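Long-range contacts in Tle cognate immunity protein 4 C-terminal domain-containing protein (Pseudomonas aeruginosa PAO1, PDB 4R1D), which probably protects the bacterium from its own H2-type VI secretion lipase effector, Tle4, by forming an inhibitory complex with it: residues P174-G185 / P255-R266; Q236-E244 / F278-W288. All coordinates share one frame; numbering follows the deposited sequence.

Overall arrangement
Both contacts lie in the C-terminal domain, and together they use three strands adjacent in the sheet, 176-183, 256-263 and 236-245, plus helix 281-292. From the N terminus, segment 174-185 comes first and is paired by 255-266; contact 1 closes a loop of about 70 residues that contains helix 191-205 and strands 209-214, 225-233 and 236-245. Segment 236-244 starts inside that loop, but its partner 278-288 lies beyond 255-266, so contact 2 crosses contact 1 rather than nesting in it. Strands 236-245 and 256-263 are joined by a probable hydrogen bond from Phe241 N to Leu261 O. Contact 1 pairs two strands edge by edge, whereas contact 2 lays the helix over one face; their centres are about 12 Å apart.

Contact 1 (P174-G185 / P255-R266); sequences PGARFEFRSSTG and PNLTAGLAVLER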
loop_
_atom_site.group_PDB
_atom_site.type_symbol
_atom_site.label_atom_id
_atom_site.label_comp_id
_atom_site.label_asym_id
_atom_site.label_seq_id
_atom_site.Cartn_x
_atom_site.Cartn_y
_atom_site.Cartn_z
ATOM N N PRO B 174 27.397 5.974 1.408
ATOM C CA PRO B 174 26.200 6.460 0.722
ATOM C C PRO B 174 25.457 5.314 0.056
ATOM O O PRO B 174 26.060 4.503 -0.638
ATOM C CB PRO B 174 26.765 7.406 -0.346
ATOM C CG PRO B 174 28.190 6.971 -0.527
ATOM C CD PRO B 174 28.628 6.545 0.838
ATOM N N GLY B 175 24.151 5.250 0.267
ATOM C CA GLY B 175 23.355 4.196 -0.325
ATOM C C GLY B 175 23.108 3.024 0.606
ATOM O O GLY B 175 22.246 2.200 0.332
ATOM N N ALA B 176 23.860 2.941 1.698
ATOM C CA ALA B 176 23.673 1.847 2.653
ATOM C C ALA B 176 22.612 2.167 3.699
ATOM O O ALA B 176 22.504 3.298 4.174
ATOM C CB ALA B 176 24.988 1.500 3.338
ATOM N N ARG B 177 21.833 1.161 4.080
ATOM C CA ARG B 177 20.956 1.305 5.233
ATOM C C ARG B 177 20.980 0.025 6.045
ATOM O O ARG B 177 20.902 -1.072 5.492
ATOM C CB ARG B 177 19.516 1.638 4.807
ATOM C CG ARG B 177 18.633 2.111 5.969
ATOM C CD ARG B 177 17.134 2.183 5.597
ATOM N NE ARG B 177 16.900 2.968 4.382
ATOM C CZ ARG B 177 16.949 4.293 4.326
ATOM N NH1 ARG B 177 17.216 4.991 5.421
ATOM N NH2 ARG B 177 16.735 4.919 3.170
ATOM N N PHE B 178 21.129 0.173 7.350
ATOM C CA PHE B 178 21.033 -0.953 8.269
ATOM C C PHE B 178 19.722 -0.851 9.026
ATOM O O PHE B 178 19.299 0.240 9.388
ATOM C CB PHE B 178 22.234 -0.954 9.234
ATOM C CG PHE B 178 22.128 -1.970 10.343
ATOM C CD1 PHE B 178 22.539 -3.279 10.150
ATOM C CD2 PHE B 178 21.619 -1.614 11.583
ATOM C CE1 PHE B 178 22.428 -4.225 11.181
ATOM C CE2 PHE B 178 21.501 -2.543 12.606
ATOM C CZ PHE B 178 21.900 -3.850 12.403
ATOM N N GLU B 179 19.069 -1.981 9.261
ATOM C CA GLU B 179 17.896 -1.988 10.130
ATOM C C GLU B 179 17.912 -3.131 11.140
ATOM O O GLU B 179 18.403 -4.229 10.856
ATOM C CB GLU B 179 16.584 -1.977 9.341
ATOM C CG GLU B 179 16.473 -3.021 8.267
ATOM C CD GLU B 179 15.018 -3.423 8.017
ATOM O OE1 GLU B 179 14.277 -2.673 7.328
ATOM O OE2 GLU B 179 14.620 -4.486 8.530
ATOM N N PHE B 180 17.347 -2.849 12.313
ATOM C CA PHE B 180 17.344 -3.743 13.468
ATOM C C PHE B 180 15.922 -3.739 14.025
ATOM O O PHE B 180 15.379 -2.682 14.339
ATOM C CB PHE B 180 18.353 -3.193 14.500
ATOM C CG PHE B 180 18.480 -4.009 15.768
ATOM C CD1 PHE B 180 18.439 -5.390 15.742
ATOM C CD2 PHE B 180 18.689 -3.375 16.988
ATOM C CE1 PHE B 180 18.585 -6.128 16.916
ATOM C CE2 PHE B 180 18.833 -4.104 18.160
ATOM C CZ PHE B 180 18.779 -5.483 18.126
ATOM N N ARG B 181 15.303 -4.911 14.112
ATOM C CA ARG B 181 13.921 -5.003 14.586
ATOM C C ARG B 181 13.774 -6.143 15.575
ATOM O O ARG B 181 14.452 -7.164 15.443
ATOM C CB ARG B 181 12.970 -5.291 13.407
ATOM C CG ARG B 181 12.996 -4.256 12.303
ATOM C CD ARG B 181 11.996 -4.533 11.184
ATOM N NE ARG B 181 12.252 -3.552 10.138
ATOM C CZ ARG B 181 11.812 -2.300 10.177
ATOM N NH1 ARG B 181 11.037 -1.903 11.179
ATOM N NH2 ARG B 181 12.140 -1.450 9.210
ATOM N N SER B 182 12.866 -5.986 16.537
ATOM C CA SER B 182 12.445 -7.104 17.382
ATOM C C SER B 182 10.931 -7.076 17.486
ATOM O O SER B 182 10.313 -5.999 17.502
ATOM C CB SER B 182 13.081 -7.048 18.790
ATOM O OG SER B 182 12.303 -6.272 19.687
ATOM N N SER B 183 10.336 -8.258 17.562
ATOM C CA SER B 183 8.898 -8.376 17.631
ATOM C C SER B 183 8.568 -9.619 18.447
ATOM O O SER B 183 9.097 -10.696 18.176
ATOM C CB SER B 183 8.344 -8.517 16.207
ATOM O OG SER B 183 6.949 -8.766 16.242
ATOM N N THR B 184 7.708 -9.482 19.449
ATOM C CA THR B 184 7.327 -10.640 20.255
ATOM C C THR B 184 6.630 -11.678 19.371
ATOM O O THR B 184 5.941 -11.326 18.414
ATOM C CB THR B 184 6.388 -10.266 21.440
ATOM O OG1 THR B 184 5.359 -9.378 20.987
ATOM C CG2 THR B 184 7.164 -9.604 22.595
ATOM N N GLY B 185 6.816 -12.952 19.700
ATOM C CA GLY B 185 6.216 -14.036 18.944
ATOM C C GLY B 185 7.163 -14.644 17.928
ATOM O O GLY B 185 7.951 -13.944 17.278
ATOM N N PRO B 255 12.536 -12.686 21.505
ATOM C CA PRO B 255 11.530 -12.404 20.482
ATOM C C PRO B 255 12.107 -12.692 19.108
ATOM O O PRO B 255 13.271 -13.067 18.994
ATOM C CB PRO B 255 11.297 -10.899 20.641
ATOM C CG PRO B 255 12.625 -10.380 21.057
ATOM C CD PRO B 255 13.223 -11.461 21.954
ATOM N N ASN B 256 11.305 -12.533 18.066
ATOM C CA ASN B 256 11.864 -12.558 16.734
ATOM C C ASN B 256 12.803 -11.354 16.610
ATOM O O ASN B 256 12.460 -10.263 17.057
ATOM C CB ASN B 256 10.756 -12.475 15.700
ATOM C CG ASN B 256 11.290 -12.382 14.299
ATOM O OD1 ASN B 256 11.405 -11.289 13.745
ATOM N ND2 ASN B 256 11.638 -13.526 13.714
ATOM N N LEU B 257 13.991 -11.568 16.043
ATOM C CA LEU B 257 14.972 -10.498 15.892
ATOM C C LEU B 257 15.501 -10.493 14.469
ATOM O O LEU B 257 15.871 -11.525 13.939
ATOM C CB LEU B 257 16.145 -10.708 16.856
ATOM C CG LEU B 257 16.909 -9.494 17.388
ATOM C CD1 LEU B 257 16.035 -8.712 18.342
ATOM C CD2 LEU B 257 18.180 -9.942 18.095
ATOM N N THR B 258 15.544 -9.323 13.846
ATOM C CA THR B 258 16.150 -9.260 12.530
ATOM C C THR B 258 17.182 -8.138 12.480
ATOM O O THR B 258 17.066 -7.128 13.180
ATOM C CB THR B 258 15.108 -9.043 11.390
ATOM O OG1 THR B 258 14.409 -7.809 11.601
ATOM C CG2 THR B 258 14.103 -10.206 11.331
ATOM N N ALA B 259 18.196 -8.359 11.661
ATOM C CA ALA B 259 19.170 -7.335 11.315
ATOM C C ALA B 259 19.377 -7.439 9.817
ATOM O O ALA B 259 19.464 -8.539 9.263
ATOM C CB ALA B 259 20.494 -7.569 12.070
ATOM N N GLY B 260 19.442 -6.296 9.142
ATOM C CA GLY B 260 19.590 -6.308 7.697
ATOM C C GLY B 260 20.414 -5.126 7.247
ATOM O O GLY B 260 20.362 -4.066 7.857
ATOM N N LEU B 261 21.189 -5.324 6.192
ATOM C CA LEU B 261 21.947 -4.238 5.599
ATOM C C LEU B 261 21.751 -4.303 4.102
ATOM O O LEU B 261 22.005 -5.332 3.480
ATOM C CB LEU B 261 23.431 -4.368 5.951
ATOM C CG LEU B 261 24.349 -3.279 5.390
ATOM C CD1 LEU B 261 24.129 -2.002 6.148
ATOM C CD2 LEU B 261 25.816 -3.719 5.517
ATOM N N ALA B 262 21.282 -3.208 3.520
ATOM C CA ALA B 262 21.031 -3.185 2.086
ATOM C C ALA B 262 21.725 -2.007 1.413
ATOM O O ALA B 262 21.867 -0.931 2.003
ATOM C CB ALA B 262 19.565 -3.108 1.818
ATOM N N VAL B 263 22.148 -2.233 0.175
ATOM C CA VAL B 263 22.450 -1.148 -0.758
ATOM C C VAL B 263 21.620 -1.381 -2.006
ATOM O O VAL B 263 21.921 -2.271 -2.798
ATOM C CB VAL B 263 23.942 -1.089 -1.146
ATOM C CG1 VAL B 263 24.175 0.044 -2.157
ATOM C CG2 VAL B 263 24.797 -0.860 0.078
ATOM N N LEU B 264 20.555 -0.597 -2.153
ATOM C CA LEU B 264 19.673 -0.687 -3.309
ATOM C C LEU B 264 20.217 0.167 -4.452
ATOM O O LEU B 264 21.190 0.902 -4.287
ATOM C CB LEU B 264 18.260 -0.223 -2.940
ATOM C CG LEU B 264 17.684 -0.913 -1.702
ATOM C CD1 LEU B 264 16.319 -0.329 -1.329
ATOM C CD2 LEU B 264 17.609 -2.417 -1.913
ATOM N N GLU B 265 19.600 0.040 -5.616
ATOM C CA GLU B 265 20.023 0.814 -6.774
ATOM C C GLU B 265 19.979 2.308 -6.476
ATOM O O GLU B 265 19.014 2.806 -5.909
ATOM C CB GLU B 265 19.133 0.488 -7.975
ATOM C CG GLU B 265 19.532 1.209 -9.253
ATOM C CD GLU B 265 18.818 0.678 -10.488
ATOM O OE1 GLU B 265 17.906 -0.165 -10.357
ATOM O OE2 GLU B 265 19.170 1.114 -11.603
ATOM N N ARG B 266 21.046 3.012 -6.840
ATOM C CA ARG B 266 21.082 4.468 -6.772
ATOM C C ARG B 266 21.477 4.993 -8.136
ATOM O O ARG B 266 21.833 4.225 -9.030
ATOM C CB ARG B 266 22.090 4.948 -5.742
ATOM C CG ARG B 266 21.540 5.029 -4.347
ATOM C CD ARG B 266 22.672 5.124 -3.369
ATOM N NE ARG B 266 23.723 4.177 -3.717
ATOM C CZ ARG B 266 24.995 4.511 -3.882
ATOM N NH1 ARG B 266 25.375 5.771 -3.722
ATOM N NH2 ARG B 266 25.887 3.584 -4.204
HETATM O O HOH W 1 21.064 2.562 -2.204
HETATM O O HOH W 2 19.533 0.754 0.547
HETATM O O HOH W 3 15.920 -5.897 10.440
#
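Phe178 packs against the backbone and side chains of strand 256-263: its CD1 comes to 3.3 Å from Gly260 O, while CE1 reaches Ala259 CB at 4.0 Å. With CG anti to the backbone N, chi1 172° turns the ring toward Gly260 and Ala259, which it meets obliquely. Phe180 brings its edge to the Thr258 carbonyl, CD1 to O 3.4 Å, and its CE1 meets Leu257. This apolar face, which Ile16 also touches, is the tight side. The strands run antiparallel, at 170°, and eight backbone hydrogen bonds tie Arg177, Glu179, Arg181 and Ser183 to Ala262, Gly260, Thr258 and Asn256. On the opposite face Arg181 grips Glu179 side-on, NE to OE2 3.0 Å, from above the carboxylate plane. Water 3 donates to Glu179 OE2 and hydrogen-bonds Thr258 OG1, at 2.7 Å each. Asp67 of the other chain pairs with Arg181, and Arg97 and Ser69 of that chain with Glu179, so this polar face belongs to the interface of the Tle4-Tli4 complex. At the Gly175 end waters replace direct backbone bonds: water 1 bridges Gly175 O, at 2.8 Å, and Leu264 O, and the Arg266 guanidinium lies with one face over Pro174 O, its NH1 bonded to Pro275 O.

Contact 2 (Q236-E244 / F278-W288); sequences QRGYTFMWE and FKSDKEALELW
Helix-on-sheet packing joins strand 236-244 to helix 281-288 through Phe241 and Trp288. The two axes approach to 10.8 Å and cross at -28°, so the helix runs nearly along the strand. Phe241 CB sits over the Trp288 six-membered ring, 3.5 Å from its centroid, while the Phe241 ring turns its edge to the face of the five-membered ring with the planes at 74°, an edge-to-face pair. With CG anti to the backbone N (chi1 169°), Trp288 carries its indole onward, toward the C-terminal end of the strand, where Trp288 CZ2 lies 3.6 Å from Trp243 CB. Leu261 of the neighbouring strand touches both Phe241 and Trp288.

Nearer the helix start, Ala284 CB lies over one face of the Tyr239 ring, 4.2 Å from its centroid, and Phe278 points its edge at Tyr239 in an offset edge-to-face pair. Ser280 is the N-cap, its side chain accepting from Glu283 N. In the first turn that follows, Asp281 carries the polar end of the contact. Its OD1 takes Arg237 NE at 2.9 Å on the syn lone pair and Tyr239 OH at 2.6 Å nearly along the C-O axis; OD2 takes Arg237 NH2 at 2.9 Å. The guanidinium and carboxylate are nearly coplanar, a side-on, two-nitrogen salt bridge. Two nitrogens and a hydroxyl fix the carboxylate's rotation, and the helix N terminus probably favours its negative charge. Arg237 is also held by Ser232 and Glu210. Water 4 donates to Tyr239 OH and Phe278 O.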
loop_
_atom_site.group_PDB
_atom_site.type_symbol
_atom_site.label_atom_id
_atom_site.label_comp_id
_atom_site.label_asym_id
_atom_site.label_seq_id
_atom_site.Cartn_x
_atom_site.Cartn_y
_atom_site.Cartn_z
ATOM N N GLN B 236 27.475 -0.389 -10.799
ATOM C CA GLN B 236 27.406 -0.202 -9.352
ATOM C C GLN B 236 27.135 -1.528 -8.652
ATOM O O GLN B 236 26.637 -2.487 -9.264
ATOM C CB GLN B 236 26.376 0.859 -8.955
ATOM C CG GLN B 236 24.939 0.490 -9.253
ATOM C CD GLN B 236 23.966 1.607 -8.899
ATOM O OE1 GLN B 236 23.533 1.733 -7.751
ATOM N NE2 GLN B 236 23.614 2.422 -9.889
ATOM N N ARG B 237 27.484 -1.582 -7.376
ATOM C CA ARG B 237 27.357 -2.810 -6.600
ATOM C C ARG B 237 26.275 -2.678 -5.541
ATOM O O ARG B 237 26.232 -1.691 -4.800
ATOM C CB ARG B 237 28.683 -3.162 -5.928
ATOM C CG ARG B 237 28.696 -4.534 -5.257
ATOM C CD ARG B 237 29.980 -5.273 -5.605
ATOM N NE ARG B 237 30.074 -6.613 -5.032
ATOM C CZ ARG B 237 29.795 -7.733 -5.691
ATOM N NH1 ARG B 237 29.368 -7.687 -6.952
ATOM N NH2 ARG B 237 29.936 -8.902 -5.086
ATOM N N GLY B 238 25.404 -3.677 -5.480
ATOM C CA GLY B 238 24.364 -3.737 -4.469
ATOM C C GLY B 238 24.624 -4.846 -3.461
ATOM O O GLY B 238 25.417 -5.758 -3.700
ATOM N N TYR B 239 23.944 -4.769 -2.325
ATOM C CA TYR B 239 24.122 -5.732 -1.258
ATOM C C TYR B 239 22.784 -5.994 -0.598
ATOM O O TYR B 239 21.953 -5.096 -0.506
ATOM C CB TYR B 239 25.052 -5.161 -0.191
ATOM C CG TYR B 239 26.482 -4.976 -0.636
ATOM C CD1 TYR B 239 27.373 -6.033 -0.609
ATOM C CD2 TYR B 239 26.938 -3.743 -1.077
ATOM C CE1 TYR B 239 28.688 -5.876 -1.015
ATOM C CE2 TYR B 239 28.256 -3.566 -1.486
ATOM C CZ TYR B 239 29.124 -4.638 -1.449
ATOM O OH TYR B 239 30.437 -4.483 -1.843
ATOM N N THR B 240 22.589 -7.215 -0.124
ATOM C CA THR B 240 21.486 -7.485 0.794
ATOM C C THR B 240 21.933 -8.533 1.808
ATOM O O THR B 240 22.158 -9.691 1.461
ATOM C CB THR B 240 20.219 -7.934 0.062
ATOM O OG1 THR B 240 19.820 -6.911 -0.861
ATOM C CG2 THR B 240 19.093 -8.148 1.053
ATOM N N PHE B 241 22.122 -8.080 3.046
ATOM C CA PHE B 241 22.588 -8.919 4.143
ATOM C C PHE B 241 21.423 -9.097 5.099
ATOM O O PHE B 241 20.791 -8.112 5.499
ATOM C CB PHE B 241 23.749 -8.253 4.895
ATOM C CG PHE B 241 25.001 -8.091 4.080
ATOM C CD1 PHE B 241 25.078 -8.566 2.776
ATOM C CD2 PHE B 241 26.105 -7.443 4.621
ATOM C CE1 PHE B 241 26.234 -8.408 2.028
ATOM C CE2 PHE B 241 27.262 -7.275 3.876
ATOM C CZ PHE B 241 27.329 -7.760 2.584
ATOM N N MET B 242 21.126 -10.349 5.440
ATOM C CA MET B 242 19.927 -10.697 6.209
ATOM C C MET B 242 20.292 -11.600 7.392
ATOM O O MET B 242 21.026 -12.558 7.214
ATOM C CB MET B 242 18.946 -11.434 5.289
ATOM C CG MET B 242 18.558 -10.611 4.067
ATOM S SD MET B 242 17.807 -11.579 2.740
ATOM C CE MET B 242 19.264 -12.194 1.897
ATOM N N TRP B 243 19.783 -11.289 8.584
ATOM C CA TRP B 243 20.102 -12.046 9.797
ATOM C C TRP B 243 18.832 -12.139 10.629
ATOM O O TRP B 243 18.121 -11.154 10.775
ATOM C CB TRP B 243 21.183 -11.297 10.581
ATOM C CG TRP B 243 21.686 -11.956 11.856
ATOM C CD1 TRP B 243 22.743 -12.819 11.967
ATOM C CD2 TRP B 243 21.200 -11.745 13.195
ATOM N NE1 TRP B 243 22.930 -13.169 13.286
ATOM C CE2 TRP B 243 21.994 -12.533 14.059
ATOM C CE3 TRP B 243 20.162 -10.979 13.746
ATOM C CZ2 TRP B 243 21.793 -12.573 15.444
ATOM C CZ3 TRP B 243 19.954 -11.023 15.130
ATOM C CH2 TRP B 243 20.772 -11.814 15.964
ATOM N N GLU B 244 18.547 -13.322 11.168
ATOM C CA GLU B 244 17.335 -13.498 11.925
ATOM C C GLU B 244 17.466 -14.555 13.007
ATOM O O GLU B 244 18.161 -15.566 12.841
ATOM C CB GLU B 244 16.180 -13.873 10.985
ATOM C CG GLU B 244 14.822 -13.926 11.676
ATOM C CD GLU B 244 13.675 -14.013 10.683
ATOM O OE1 GLU B 244 13.839 -13.534 9.543
ATOM O OE2 GLU B 244 12.609 -14.559 11.047
ATOM N N PHE B 278 30.575 0.991 -0.526
ATOM C CA PHE B 278 31.716 0.385 0.149
ATOM C C PHE B 278 32.896 0.253 -0.794
ATOM O O PHE B 278 32.718 0.145 -2.008
ATOM C CB PHE B 278 31.347 -1.001 0.685
ATOM C CG PHE B 278 30.312 -0.971 1.777
ATOM C CD1 PHE B 278 30.691 -0.831 3.104
ATOM C CD2 PHE B 278 28.966 -1.077 1.474
ATOM C CE1 PHE B 278 29.746 -0.800 4.116
ATOM C CE2 PHE B 278 28.015 -1.042 2.470
ATOM C CZ PHE B 278 28.407 -0.906 3.802
ATOM N N LYS B 279 34.094 0.241 -0.220
ATOM C CA LYS B 279 35.324 0.078 -0.989
ATOM C C LYS B 279 35.455 -1.344 -1.522
ATOM O O LYS B 279 36.125 -1.576 -2.529
ATOM C CB LYS B 279 36.542 0.415 -0.120
ATOM C CG LYS B 279 36.501 1.807 0.503
ATOM C CD LYS B 279 37.633 1.998 1.512
ATOM C CE LYS B 279 37.534 3.336 2.238
ATOM N NZ LYS B 279 36.358 3.411 3.159
ATOM N N SER B 280 34.812 -2.294 -0.845
ATOM C CA SER B 280 34.921 -3.700 -1.217
ATOM C C SER B 280 33.895 -4.530 -0.454
ATOM O O SER B 280 33.347 -4.077 0.552
ATOM C CB SER B 280 36.315 -4.217 -0.866
ATOM O OG SER B 280 36.488 -4.251 0.547
ATOM N N ASP B 281 33.654 -5.749 -0.918
ATOM C CA ASP B 281 32.802 -6.670 -0.179
ATOM C C ASP B 281 33.373 -6.910 1.206
ATOM O O ASP B 281 32.633 -7.050 2.182
ATOM C CB ASP B 281 32.679 -7.999 -0.908
ATOM C CG ASP B 281 31.903 -7.884 -2.200
ATOM O OD1 ASP B 281 31.378 -6.792 -2.481
ATOM O OD2 ASP B 281 31.804 -8.899 -2.919
ATOM N N LYS B 282 34.698 -6.969 1.294
ATOM C CA LYS B 282 35.330 -7.200 2.582
ATOM C C LYS B 282 34.968 -6.090 3.557
ATOM O O LYS B 282 34.645 -6.353 4.715
ATOM C CB LYS B 282 36.852 -7.313 2.433
ATOM C CG LYS B 282 37.557 -7.771 3.701
ATOM C CD LYS B 282 39.046 -8.001 3.449
ATOM C CE LYS B 282 39.772 -8.421 4.725
ATOM N NZ LYS B 282 39.679 -7.370 5.774
ATOM N N GLU B 283 34.989 -4.848 3.089
ATOM C CA GLU B 283 34.623 -3.728 3.949
ATOM C C GLU B 283 33.159 -3.810 4.407
ATOM O O GLU B 283 32.859 -3.567 5.570
ATOM C CB GLU B 283 34.878 -2.394 3.249
ATOM C CG GLU B 283 34.547 -1.190 4.117
ATOM C CD GLU B 283 34.843 0.132 3.435
ATOM O OE1 GLU B 283 34.076 0.536 2.538
ATOM O OE2 GLU B 283 35.848 0.772 3.806
ATOM N N ALA B 284 32.255 -4.151 3.490
ATOM C CA ALA B 284 30.843 -4.315 3.841
ATOM C C ALA B 284 30.620 -5.421 4.876
ATOM O O ALA B 284 29.851 -5.254 5.826
ATOM C CB ALA B 284 30.011 -4.579 2.587
ATOM N N LEU B 285 31.291 -6.550 4.695
ATOM C CA LEU B 285 31.153 -7.670 5.608
ATOM C C LEU B 285 31.706 -7.314 6.981
ATOM O O LEU B 285 31.169 -7.742 7.998
ATOM C CB LEU B 285 31.879 -8.899 5.063
ATOM C CG LEU B 285 31.242 -9.529 3.826
ATOM C CD1 LEU B 285 32.210 -10.500 3.140
ATOM C CD2 LEU B 285 29.948 -10.218 4.229
ATOM N N GLU B 286 32.782 -6.531 6.998
ATOM C CA GLU B 286 33.387 -6.094 8.252
ATOM C C GLU B 286 32.415 -5.255 9.081
ATOM O O GLU B 286 32.239 -5.485 10.289
ATOM C CB GLU B 286 34.659 -5.289 7.978
ATOM C CG GLU B 286 35.371 -4.806 9.241
ATOM C CD GLU B 286 36.645 -4.032 8.928
ATOM O OE1 GLU B 286 36.558 -2.961 8.283
ATOM O OE2 GLU B 286 37.731 -4.509 9.322
ATOM N N LEU B 287 31.791 -4.282 8.429
ATOM C CA LEU B 287 30.824 -3.423 9.099
ATOM C C LEU B 287 29.649 -4.269 9.581
ATOM O O LEU B 287 29.256 -4.198 10.732
ATOM C CB LEU B 287 30.356 -2.293 8.170
ATOM C CG LEU B 287 29.370 -1.291 8.785
ATOM C CD1 LEU B 287 29.978 -0.565 9.989
ATOM C CD2 LEU B 287 28.849 -0.299 7.752
ATOM N N TRP B 288 29.101 -5.075 8.680
ATOM C CA TRP B 288 28.036 -6.019 9.019
ATOM C C TRP B 288 28.359 -6.868 10.260
ATOM O O TRP B 288 27.610 -6.869 11.234
ATOM C CB TRP B 288 27.783 -6.916 7.808
ATOM C CG TRP B 288 26.899 -8.106 8.056
ATOM C CD1 TRP B 288 27.293 -9.410 8.153
ATOM C CD2 TRP B 288 25.475 -8.104 8.204
ATOM N NE1 TRP B 288 26.203 -10.225 8.357
ATOM C CE2 TRP B 288 25.073 -9.447 8.387
ATOM C CE3 TRP B 288 24.498 -7.099 8.191
ATOM C CZ2 TRP B 288 23.733 -9.811 8.554
ATOM C CZ3 TRP B 288 23.164 -7.463 8.362
ATOM C CH2 TRP B 288 22.798 -8.808 8.544
HETATM O O HOH W 4 31.658 -2.580 -3.129
#